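Local coordinates for protein transcriptional repressor PadR (Bacillus cereus, PDB 6JYI) that binds DNA as a PadR-like transcriptional regulator and probably represses its target genes as a two-fold symmetric dimer, at the interface of chains A and B. Sequence-based numbering; all coordinates share one arbitrary frame. Chains: chain A/B, Transcriptional repressor PadR.

The interface of chains A and B. Residues chain A 94-96; chain B 98-100, 102, 124, 128, 164.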
ATOM      1  N   GLU A  94      11.433   1.058   5.890  1.00 26.10           N
ATOM      2  CA  GLU A  94      10.328   0.148   6.236  1.00 26.85           C
ATOM      3  C   GLU A  94       9.765  -0.586   5.024  1.00 26.86           C
ATOM      4  O   GLU A  94       9.606  -0.004   3.934  1.00 25.60           O
ATOM      5  CB  GLU A  94       9.208   0.964   6.854  1.00 26.44           C
ATOM      6  CG  GLU A  94       8.121   0.181   7.487  1.00 30.61           C
ATOM      7  CD  GLU A  94       7.082   1.081   8.186  1.00 33.60           C
ATOM      8  OE1 GLU A  94       7.318   2.314   8.293  1.00 32.30           O
ATOM      9  OE2 GLU A  94       6.029   0.529   8.573  1.00 33.99           O
ATOM     10  N   LYS A  95       9.419  -1.844   5.228  1.00 26.55           N
ATOM     11  CA  LYS A  95       8.723  -2.643   4.212  1.00 27.43           C
ATOM     12  C   LYS A  95       7.416  -2.007   3.750  1.00 25.67           C
ATOM     13  O   LYS A  95       6.779  -1.236   4.497  1.00 22.31           O
ATOM     14  CB  LYS A  95       8.470  -4.083   4.742  1.00 29.72           C
ATOM     15  CG  LYS A  95       7.306  -4.196   5.768  1.00 33.38           C
ATOM     16  CD  LYS A  95       6.908  -5.610   6.155  1.00 40.08           C
ATOM     17  CE  LYS A  95       5.616  -6.147   5.415  1.00 46.05           C
ATOM     18  NZ  LYS A  95       4.344  -5.260   5.423  1.00 44.56           N
ATOM     19  N   ASP A  96       7.032  -2.281   2.498  1.00 27.13           N
ATOM     20  CA  ASP A  96       5.775  -1.814   1.953  1.00 27.40           C
ATOM     21  C   ASP A  96       4.637  -2.356   2.805  1.00 28.18           C
ATOM     22  O   ASP A  96       4.705  -3.489   3.292  1.00 28.55           O
ATOM     23  CB  ASP A  96       5.552  -2.334   0.537  1.00 28.26           C
ATOM     24  CG  ASP A  96       6.455  -1.658  -0.499  1.00 29.49           C
ATOM     25  OD1 ASP A  96       7.182  -0.700  -0.161  1.00 28.12           O
ATOM     26  OD2 ASP A  96       6.411  -2.089  -1.669  1.00 28.44           O
TER
ATOM     27  N   LEU B  98      -1.677   1.884  -0.407  1.00 29.44           N
ATOM     28  CA  LEU B  98      -0.276   1.536  -0.338  1.00 28.70           C
ATOM     29  C   LEU B  98       0.558   2.589   0.394  1.00 28.76           C
ATOM     30  O   LEU B  98       0.452   3.787   0.100  1.00 29.24           O
ATOM     31  CB  LEU B  98       0.297   1.398  -1.754  1.00 28.98           C
ATOM     32  CG  LEU B  98       1.818   1.177  -1.825  1.00 27.84           C
ATOM     33  CD1 LEU B  98       2.159  -0.134  -1.143  1.00 30.52           C
ATOM     34  CD2 LEU B  98       2.289   1.144  -3.322  1.00 31.11           C
ATOM     35  N   ARG B  99       1.381   2.127   1.326  1.00 28.71           N
ATOM     36  CA  ARG B  99       2.424   2.949   1.928  0.50 28.05           C
ATOM     37  C   ARG B  99       3.777   2.290   1.675  1.00 26.91           C
ATOM     38  O   ARG B  99       4.033   1.175   2.126  1.00 28.21           O
ATOM     39  CB  ARG B  99       2.182   3.130   3.424  0.50 29.33           C
ATOM     40  CG  ARG B  99       0.734   3.417   3.807  0.50 31.29           C
ATOM     41  CD  ARG B  99       0.677   3.970   5.257  0.50 35.58           C
ATOM     42  NE  ARG B  99       1.735   3.358   6.071  0.50 37.19           N
ATOM     43  CZ  ARG B  99       1.520   2.447   7.023  0.50 38.73           C
ATOM     44  NH1 ARG B  99       0.284   2.059   7.307  0.50 39.92           N
ATOM     45  NH2 ARG B  99       2.543   1.935   7.695  0.50 39.38           N
ATOM     46  N   SER B 100       4.626   2.973   0.925  1.00 24.97           N
ATOM     47  CA  SER B 100       5.919   2.481   0.544  1.00 24.09           C
ATOM     48  C   SER B 100       6.961   3.526   0.977  1.00 23.90           C
ATOM     49  O   SER B 100       7.114   4.586   0.333  1.00 22.45           O
ATOM     50  CB  SER B 100       5.990   2.267  -0.971  1.00 23.46           C
ATOM     51  OG  SER B 100       7.312   1.872  -1.373  1.00 24.68           O
ATOM     52  N   PHE B 102      10.099   3.085   0.832  1.00 22.66           N
ATOM     53  CA  PHE B 102      11.093   3.107  -0.223  1.00 22.05           C
ATOM     54  C   PHE B 102      10.794   4.193  -1.289  1.00 21.18           C
ATOM     55  O   PHE B 102      11.676   4.956  -1.642  1.00 21.24           O
ATOM     56  CB  PHE B 102      11.276   1.746  -0.900  1.00 23.15           C
ATOM     57  CG  PHE B 102      12.161   1.802  -2.116  1.00 23.01           C
ATOM     58  CD1 PHE B 102      13.554   1.851  -1.985  1.00 23.74           C
ATOM     59  CD2 PHE B 102      11.612   1.847  -3.385  1.00 23.13           C
ATOM     60  CE1 PHE B 102      14.363   1.935  -3.109  1.00 22.89           C
ATOM     61  CE2 PHE B 102      12.444   1.919  -4.522  1.00 24.58           C
ATOM     62  CZ  PHE B 102      13.809   1.968  -4.370  1.00 21.84           C
ATOM     63  N   GLU B 124      16.370  -2.721  -1.896  1.00 27.21           N
ATOM     64  CA  GLU B 124      15.007  -2.924  -2.405  1.00 27.22           C
ATOM     65  C   GLU B 124      14.938  -4.014  -3.495  1.00 28.00           C
ATOM     66  O   GLU B 124      14.027  -4.862  -3.475  1.00 28.87           O
ATOM     67  CB  GLU B 124      14.418  -1.594  -2.924  1.00 27.16           C
ATOM     68  CG  GLU B 124      12.993  -1.682  -3.477  1.00 27.03           C
ATOM     69  CD  GLU B 124      11.932  -1.777  -2.379  1.00 30.17           C
ATOM     70  OE1 GLU B 124      12.276  -2.014  -1.211  1.00 31.71           O
ATOM     71  OE2 GLU B 124      10.751  -1.644  -2.705  1.00 30.17           O
ATOM     72  N   LYS B 128      12.668  -7.347  -2.862  1.00 29.24           N
ATOM     73  CA  LYS B 128      11.603  -7.723  -3.759  1.00 29.14           C
ATOM     74  C   LYS B 128      11.895  -9.048  -4.472  1.00 29.78           C
ATOM     75  O   LYS B 128      10.984  -9.831  -4.684  1.00 29.91           O
ATOM     76  CB  LYS B 128      11.294  -6.564  -4.740  1.00 29.13           C
ATOM     77  CG  LYS B 128      10.607  -5.365  -3.947  1.00 30.25           C
ATOM     78  CD  LYS B 128       9.162  -5.663  -3.673  1.00 35.26           C
ATOM     79  CE  LYS B 128       8.483  -4.775  -2.628  1.00 35.41           C
ATOM     80  NZ  LYS B 128       8.483  -3.365  -2.910  1.00 36.61           N
ATOM     81  N   GLN B 164       8.906  -4.182 -10.617  1.00 31.41           N
ATOM     82  CA  GLN B 164       9.637  -3.297  -9.725  1.00 30.19           C
ATOM     83  C   GLN B 164      11.111  -3.668  -9.725  1.00 30.31           C
ATOM     84  O   GLN B 164      11.956  -2.801  -9.944  1.00 28.67           O
ATOM     85  CB  GLN B 164       9.093  -3.388  -8.298  1.00 29.57           C
ATOM     86  CG  GLN B 164       7.666  -2.866  -8.140  1.00 31.87           C
ATOM     87  CD  GLN B 164       7.225  -2.996  -6.707  1.00 35.27           C
ATOM     88  OE1 GLN B 164       8.017  -2.732  -5.796  1.00 39.33           O
ATOM     89  NE2 GLN B 164       5.984  -3.425  -6.483  1.00 34.04           N
TER
HETATM   90  O   HOH W   1       9.151   0.318   1.411  1.00 21.84           O
HETATM   91  O   HOH W   2       6.354   1.421   3.899  1.00 26.26           O
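The extended, polyproline-like backbone of A:Glu94 to A:Asp96 faces the end of B strand 97-99 and the start of B helix 101-107. A:Asp96 is the centre of the contact. Its carboxylate is shared between two donors, one approaching from each face, well out of its plane. The hydroxyl of B:Ser100 donates a hydrogen bond from OG to A:Asp96 OD1 (2.8 Å). The side-chain nitrogen of B:Lys128 pairs with the other oxygen, NZ to A:Asp96 OD2 at 2.7 Å, as both hydrogen bond and salt bridge. Turns in the B:Lys128 chain (chi2 -77°, chi4 59°) bring NZ across the carboxylate, about perpendicular to the A:Asp96 side chain. Two residues of chain B position this nitrogen. B:Glu124 OE2 accepts a hydrogen bond and salt bridge from B:Lys128 NZ at 2.9 Å. B:Glu124 CG sits 3.6 Å above the centre of the B:Phe102 ring, which may help place the carboxylate. B:Gln164 OE1 takes the same B:Lys128 NZ at 3.0 Å on an in-plane lone pair. The lysine probably offsets the like charges of A:Asp96 and B:Glu124. Water 1 joins A:Glu94 O and A:Asp96 OD1 to the backbone N of B:Phe102. Water 2 links A:Lys95 O to B:Arg99 O. At the margin, A:Glu94 OE2 lies in plane at the guanidinium edge of B:Arg99, in a long salt bridge to NH2 (3.9 Å). The carboxylate and guanidinium planes are turned 64° apart. This polar patch of the two-fold interface ties the segment leading into A strand 97-99 to B:Ser100 and B helix 114-142, and likely supports the dimer.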